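Side-chain contacts in surface presentation of antigens protein SPAS (Shigella flexneri, PDB 2VT1), which serves in type III secretion by Shigella, being required for secretion of the Ipa invasion proteins and for their presentation at the bacterial surface: residues 8-13 with 73-78; 16-21 with 69-74. All coordinates share one frame; numbering follows the deposited sequence.

Contacts 1 and 2 set two neighbouring strands of an antiparallel sheet, 4-9 and 19-25, against the same helix 68-80. Along the chain, 8-13 at the end of strand 4-9 comes first, followed by 16-21 leading into strand 19-25; both reach the C-terminal helix, contact 2 on its earlier turns and contact 1 on its later ones, with R73 and L74 common to both. Their centres lie about 6 Å apart. The two N-terminal segments also meet directly, with a probable hydrogen bond of 2.8 Å from Y9 N to F19 O and with F10 packed against P18. One apolar layer thus ties the closing helix to the β-hairpin of this cytoplasmic domain.

Contact 1: residues 8-13 with 73-78; sequences IYFNPE and RLIVWL
I75 reaches out from helix 68-80 to both I8 and F10, and a single methyl carries the apolar part of the contact. Its CD1 lies 3.9 Å from F10 CB and 4.1 Å from F10 CG, while on the strand side I8 CG2 comes within 4.1 Å of the same I75 CD1. The extended end of the I75 chain, with CD1 nearly anti to CA (chi2 160°), brings this methyl between the side chains of I8 and F10. In both pairs the side chains run at a slant to one another, and I75 CD1 meets the root of the phenyl group.

The aromatic contribution comes from F10, whose CG stands anti to the backbone N (chi1 -173°). The ring also touches L72 of helix 68-80. Within the loop, P12 N sits 4.2 Å above one face of the F10 ring, displaced toward the rim.

The polar part is local. E13 N donates to N11 OD1 over 3.2 Å, an almost straight bond at 165° that approaches from above the carbonyl plane and closes an Asx turn. I8, meanwhile, pairs with a strand of another chain, so the sheet continues beyond this one. One helix isoleucine set against the apolar side chains of an adjoining strand and loop is ordinary helix-on-sheet packing, here in the α/β cytoplasmic domain of a type III secretion exporter.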
loop_
_atom_site.group_PDB
_atom_site.type_symbol
_atom_site.label_atom_id
_atom_site.label_comp_id
_atom_site.label_asym_id
_atom_site.label_seq_id
_atom_site.Cartn_x
_atom_site.Cartn_y
_atom_site.Cartn_z
ATOM N N ILE B 8 -0.015 -2.582 -0.385
ATOM C CA ILE B 8 -0.786 -3.453 -1.273
ATOM C C ILE B 8 -0.102 -4.803 -1.487
ATOM O O ILE B 8 1.058 -4.893 -1.882
ATOM C CB ILE B 8 -1.046 -2.806 -2.643
ATOM C CG1 ILE B 8 -1.729 -1.455 -2.489
ATOM C CG2 ILE B 8 -1.904 -3.720 -3.502
ATOM C CD1 ILE B 8 -3.154 -1.531 -2.090
ATOM N N TYR B 9 -0.856 -5.857 -1.212
ATOM C CA TYR B 9 -0.421 -7.217 -1.438
ATOM C C TYR B 9 -1.225 -7.801 -2.598
ATOM O O TYR B 9 -2.291 -7.296 -2.906
ATOM C CB TYR B 9 -0.697 -8.000 -0.165
ATOM C CG TYR B 9 -0.453 -9.461 -0.314
ATOM C CD1 TYR B 9 0.836 -9.956 -0.400
ATOM C CD2 TYR B 9 -1.508 -10.351 -0.365
ATOM C CE1 TYR B 9 1.073 -11.307 -0.540
ATOM C CE2 TYR B 9 -1.281 -11.703 -0.508
ATOM C CZ TYR B 9 0.012 -12.175 -0.595
ATOM O OH TYR B 9 0.240 -13.523 -0.733
ATOM N N PHE B 10 -0.747 -8.860 -3.245
ATOM C CA PHE B 10 -1.577 -9.512 -4.280
ATOM C C PHE B 10 -1.242 -10.979 -4.509
ATOM O O PHE B 10 -0.089 -11.326 -4.712
ATOM C CB PHE B 10 -1.479 -8.755 -5.606
ATOM C CG PHE B 10 -2.426 -9.253 -6.669
ATOM C CD1 PHE B 10 -3.786 -9.025 -6.569
ATOM C CD2 PHE B 10 -1.954 -9.928 -7.778
ATOM C CE1 PHE B 10 -4.653 -9.484 -7.541
ATOM C CE2 PHE B 10 -2.828 -10.382 -8.760
ATOM C CZ PHE B 10 -4.170 -10.159 -8.637
ATOM N N ASN B 11 -2.269 -11.826 -4.488
ATOM C CA ASN B 11 -2.136 -13.258 -4.815
ATOM C C ASN B 11 -3.385 -13.757 -5.544
ATOM O O ASN B 11 -4.476 -13.809 -4.973
ATOM C CB ASN B 11 -1.898 -14.097 -3.553
ATOM C CG ASN B 11 -1.620 -15.555 -3.867
ATOM O OD1 ASN B 11 -1.647 -15.972 -5.024
ATOM N ND2 ASN B 11 -1.345 -16.337 -2.832
ATOM N N PRO B 12 -3.228 -14.104 -6.823
ATOM C CA PRO B 12 -4.374 -14.418 -7.652
ATOM C C PRO B 12 -5.030 -15.774 -7.342
ATOM O O PRO B 12 -6.144 -16.050 -7.806
ATOM C CB PRO B 12 -3.791 -14.395 -9.068
ATOM C CG PRO B 12 -2.348 -14.681 -8.882
ATOM C CD PRO B 12 -1.987 -14.028 -7.602
ATOM N N GLU B 13 -4.361 -16.605 -6.555
ATOM C CA GLU B 13 -4.950 -17.879 -6.163
ATOM C C GLU B 13 -6.016 -17.695 -5.075
ATOM O O GLU B 13 -6.840 -18.588 -4.842
ATOM C CB GLU B 13 -3.864 -18.843 -5.672
ATOM C CG GLU B 13 -2.774 -19.156 -6.696
ATOM C CD GLU B 13 -3.321 -19.781 -7.978
ATOM O OE1 GLU B 13 -4.391 -20.424 -7.919
ATOM O OE2 GLU B 13 -2.676 -19.628 -9.041
ATOM N N ARG B 73 -3.741 -1.877 -11.989
ATOM C CA ARG B 73 -2.908 -1.254 -13.010
ATOM C C ARG B 73 -1.460 -0.967 -12.530
ATOM O O ARG B 73 -0.507 -1.068 -13.313
ATOM C CB ARG B 73 -3.586 0.017 -13.549
ATOM C CG ARG B 73 -3.045 1.304 -13.004
ATOM C CD ARG B 73 -3.968 2.453 -13.347
ATOM N NE ARG B 73 -3.346 3.751 -13.114
ATOM C CZ ARG B 73 -3.286 4.347 -11.932
ATOM N NH1 ARG B 73 -3.818 3.781 -10.852
ATOM N NH2 ARG B 73 -2.700 5.521 -11.838
ATOM N N LEU B 74 -1.291 -0.632 -11.248
ATOM C CA LEU B 74 0.041 -0.397 -10.694
ATOM C C LEU B 74 0.858 -1.672 -10.616
ATOM O O LEU B 74 2.028 -1.689 -10.966
ATOM C CB LEU B 74 -0.037 0.246 -9.302
ATOM C CG LEU B 74 -0.811 1.559 -9.221
ATOM C CD1 LEU B 74 -0.814 2.071 -7.785
ATOM C CD2 LEU B 74 -0.203 2.599 -10.156
ATOM N N ILE B 75 0.237 -2.751 -10.172
ATOM C CA ILE B 75 0.923 -4.035 -10.065
ATOM C C ILE B 75 1.341 -4.512 -11.460
ATOM O O ILE B 75 2.416 -5.063 -11.664
ATOM C CB ILE B 75 -0.006 -5.079 -9.364
ATOM C CG1 ILE B 75 -0.297 -4.642 -7.920
ATOM C CG2 ILE B 75 0.610 -6.473 -9.397
ATOM C CD1 ILE B 75 -1.535 -5.282 -7.309
ATOM N N VAL B 76 0.479 -4.281 -12.433
ATOM C CA VAL B 76 0.754 -4.704 -13.798
ATOM C C VAL B 76 1.926 -3.940 -14.420
ATOM O O VAL B 76 2.738 -4.529 -15.130
ATOM C CB VAL B 76 -0.499 -4.567 -14.687
ATOM C CG1 VAL B 76 -0.096 -4.556 -16.173
ATOM C CG2 VAL B 76 -1.485 -5.693 -14.372
ATOM N N TRP B 77 2.029 -2.641 -14.145
ATOM C CA TRP B 77 3.179 -1.862 -14.607
ATOM C C TRP B 77 4.476 -2.333 -13.968
ATOM O O TRP B 77 5.495 -2.484 -14.652
ATOM C CB TRP B 77 2.985 -0.387 -14.310
ATOM C CG TRP B 77 4.183 0.472 -14.613
ATOM C CD1 TRP B 77 4.877 1.241 -13.719
ATOM C CD2 TRP B 77 4.829 0.660 -15.888
ATOM N NE1 TRP B 77 5.912 1.886 -14.357
ATOM C CE2 TRP B 77 5.902 1.558 -15.685
ATOM C CE3 TRP B 77 4.607 0.162 -17.174
ATOM C CZ2 TRP B 77 6.743 1.971 -16.718
ATOM C CZ3 TRP B 77 5.452 0.569 -18.198
ATOM C CH2 TRP B 77 6.504 1.465 -17.964
ATOM N N LEU B 78 4.445 -2.542 -12.652
ATOM C CA LEU B 78 5.619 -3.002 -11.940
ATOM C C LEU B 78 6.074 -4.370 -12.449
ATOM O O LEU B 78 7.250 -4.690 -12.398
ATOM C CB LEU B 78 5.347 -3.062 -10.431
ATOM C CG LEU B 78 5.187 -1.718 -9.737
ATOM C CD1 LEU B 78 4.965 -1.904 -8.238
ATOM C CD2 LEU B 78 6.393 -0.861 -10.012
#

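Contact 2: residues 16-21 with 69-74; sequences PAPFIS and DEVLRL
P18, beside F19 of strand 19-25, brings its pyrrolidine ring up against V71, and the ring can be followed atom by atom. P18 CB lies 3.7 Å from V71 CG1. One bond further, P18 CG approaches that methyl to 3.6 Å, the closest meeting of the two segments, and comes within 4.1 Å of V71 CB. The same P18 CG is also 4.3 Å from L72 N, so the tip of the ring also comes near the helix backbone. The two residues P18 and V71 lie alongside each other, pointing opposite ways. V71 can present this methyl because CG1 is anti to its backbone N (chi1 173°); the valine also touches L49 and L53 of helix 47-56.

P18 is further enclosed by I8 from the neighbouring strand, and by L68 and I75 of helix 68-80. Its ring is the point where the hairpin presses on the helix.

On the helix itself, R73 NH1 donates to E70 O over 2.8 Å, along a carbonyl lone pair and close to the guanidinium plane. R73 NH2 forms a salt bridge with D46, and the two bonds together probably fix the rotation of that flat group. A buried proline in the hairpin, set against a valine of helix 68-80 that also packs on helix 47-56, belongs here to the hydrophobic core joining sheet and helices in the compact α/β cytoplasmic domain of the FlhB/YscU/SpaS family.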
loop_
_atom_site.group_PDB
_atom_site.type_symbol
_atom_site.label_atom_id
_atom_site.label_comp_id
_atom_site.label_asym_id
_atom_site.label_seq_id
_atom_site.Cartn_x
_atom_site.Cartn_y
_atom_site.Cartn_z
ATOM N N PRO B 16 -9.120 -12.188 -7.036
ATOM C CA PRO B 16 -8.680 -11.338 -8.141
ATOM C C PRO B 16 -8.480 -9.891 -7.706
ATOM O O PRO B 16 -7.968 -9.079 -8.469
ATOM C CB PRO B 16 -9.820 -11.464 -9.158
ATOM C CG PRO B 16 -11.028 -11.769 -8.344
ATOM C CD PRO B 16 -10.559 -12.507 -7.110
ATOM N N ALA B 17 -8.866 -9.584 -6.476
ATOM C CA ALA B 17 -8.694 -8.251 -5.928
ATOM C C ALA B 17 -7.421 -8.166 -5.102
ATOM O O ALA B 17 -7.099 -9.109 -4.372
ATOM C CB ALA B 17 -9.884 -7.891 -5.068
ATOM N N PRO B 18 -6.694 -7.035 -5.216
ATOM C CA PRO B 18 -5.552 -6.718 -4.341
ATOM C C PRO B 18 -5.980 -6.604 -2.881
ATOM O O PRO B 18 -7.145 -6.451 -2.609
ATOM C CB PRO B 18 -5.058 -5.358 -4.872
ATOM C CG PRO B 18 -5.555 -5.292 -6.290
ATOM C CD PRO B 18 -6.880 -6.027 -6.273
ATOM N N PHE B 19 -5.038 -6.662 -1.955
ATOM C CA PHE B 19 -5.350 -6.689 -0.529
ATOM C C PHE B 19 -4.571 -5.581 0.174
ATOM O O PHE B 19 -3.372 -5.442 -0.033
ATOM C CB PHE B 19 -4.971 -8.064 0.034
ATOM C CG PHE B 19 -5.035 -8.175 1.539
ATOM C CD1 PHE B 19 -6.129 -8.744 2.157
ATOM C CD2 PHE B 19 -3.982 -7.765 2.322
ATOM C CE1 PHE B 19 -6.186 -8.875 3.526
ATOM C CE2 PHE B 19 -4.035 -7.891 3.706
ATOM C CZ PHE B 19 -5.129 -8.457 4.305
ATOM N N ILE B 20 -5.268 -4.771 0.966
ATOM C CA ILE B 20 -4.644 -3.680 1.724
ATOM C C ILE B 20 -4.030 -4.189 3.033
ATOM O O ILE B 20 -4.750 -4.616 3.929
ATOM C CB ILE B 20 -5.660 -2.560 2.052
ATOM C CG1 ILE B 20 -6.110 -1.855 0.762
ATOM C CG2 ILE B 20 -5.042 -1.567 3.081
ATOM C CD1 ILE B 20 -7.324 -0.959 0.921
ATOM N N SER B 21 -2.703 -4.120 3.119
ATOM C CA SER B 21 -1.920 -4.615 4.260
ATOM C C SER B 21 -1.591 -3.557 5.324
ATOM O O SER B 21 -1.146 -3.886 6.421
ATOM C CB SER B 21 -0.597 -5.170 3.750
ATOM O OG SER B 21 0.066 -4.214 2.935
ATOM N N ASP B 69 -9.426 -2.439 -10.464
ATOM C CA ASP B 69 -8.620 -2.217 -11.674
ATOM C C ASP B 69 -7.666 -1.024 -11.551
ATOM O O ASP B 69 -6.577 -1.030 -12.093
ATOM C CB ASP B 69 -9.543 -1.972 -12.877
ATOM C CG ASP B 69 -9.728 -3.204 -13.748
ATOM O OD1 ASP B 69 -10.895 -3.615 -13.941
ATOM O OD2 ASP B 69 -8.719 -3.765 -14.241
ATOM N N GLU B 70 -8.093 0.020 -10.861
ATOM C CA GLU B 70 -7.238 1.192 -10.644
ATOM C C GLU B 70 -6.014 0.814 -9.817
ATOM O O GLU B 70 -4.946 1.398 -9.984
ATOM C CB GLU B 70 -8.021 2.307 -9.945
ATOM C CG GLU B 70 -7.247 3.612 -9.813
ATOM C CD GLU B 70 -8.093 4.765 -9.291
ATOM O OE1 GLU B 70 -9.306 4.564 -9.039
ATOM O OE2 GLU B 70 -7.537 5.877 -9.137
ATOM N N VAL B 71 -6.176 -0.165 -8.922
ATOM C CA VAL B 71 -5.068 -0.622 -8.088
ATOM C C VAL B 71 -4.226 -1.625 -8.855
ATOM O O VAL B 71 -3.010 -1.574 -8.846
ATOM C CB VAL B 71 -5.564 -1.246 -6.762
ATOM C CG1 VAL B 71 -4.406 -1.868 -6.013
ATOM C CG2 VAL B 71 -6.234 -0.179 -5.895
ATOM N N LEU B 72 -4.900 -2.530 -9.547
ATOM C CA LEU B 72 -4.250 -3.572 -10.293
ATOM C C LEU B 72 -3.372 -3.017 -11.428
ATOM O O LEU B 72 -2.358 -3.613 -11.781
ATOM C CB LEU B 72 -5.309 -4.524 -10.846
ATOM C CG LEU B 72 -4.805 -5.848 -11.392
ATOM C CD1 LEU B 72 -3.885 -6.528 -10.384
ATOM C CD2 LEU B 72 -6.011 -6.724 -11.716
ATOM N N ARG B 73 -3.741 -1.877 -11.989
ATOM C CA ARG B 73 -2.908 -1.254 -13.010
ATOM C C ARG B 73 -1.460 -0.967 -12.530
ATOM O O ARG B 73 -0.507 -1.068 -13.313
ATOM C CB ARG B 73 -3.586 0.017 -13.549
ATOM C CG ARG B 73 -3.045 1.304 -13.004
ATOM C CD ARG B 73 -3.968 2.453 -13.347
ATOM N NE ARG B 73 -3.346 3.751 -13.114
ATOM C CZ ARG B 73 -3.286 4.347 -11.932
ATOM N NH1 ARG B 73 -3.818 3.781 -10.852
ATOM N NH2 ARG B 73 -2.700 5.521 -11.838
ATOM N N LEU B 74 -1.291 -0.632 -11.248
ATOM C CA LEU B 74 0.041 -0.397 -10.694
ATOM C C LEU B 74 0.858 -1.672 -10.616
ATOM O O LEU B 74 2.028 -1.689 -10.966
ATOM C CB LEU B 74 -0.037 0.246 -9.302
ATOM C CG LEU B 74 -0.811 1.559 -9.221
ATOM C CD1 LEU B 74 -0.814 2.071 -7.785
ATOM C CD2 LEU B 74 -0.203 2.599 -10.156
#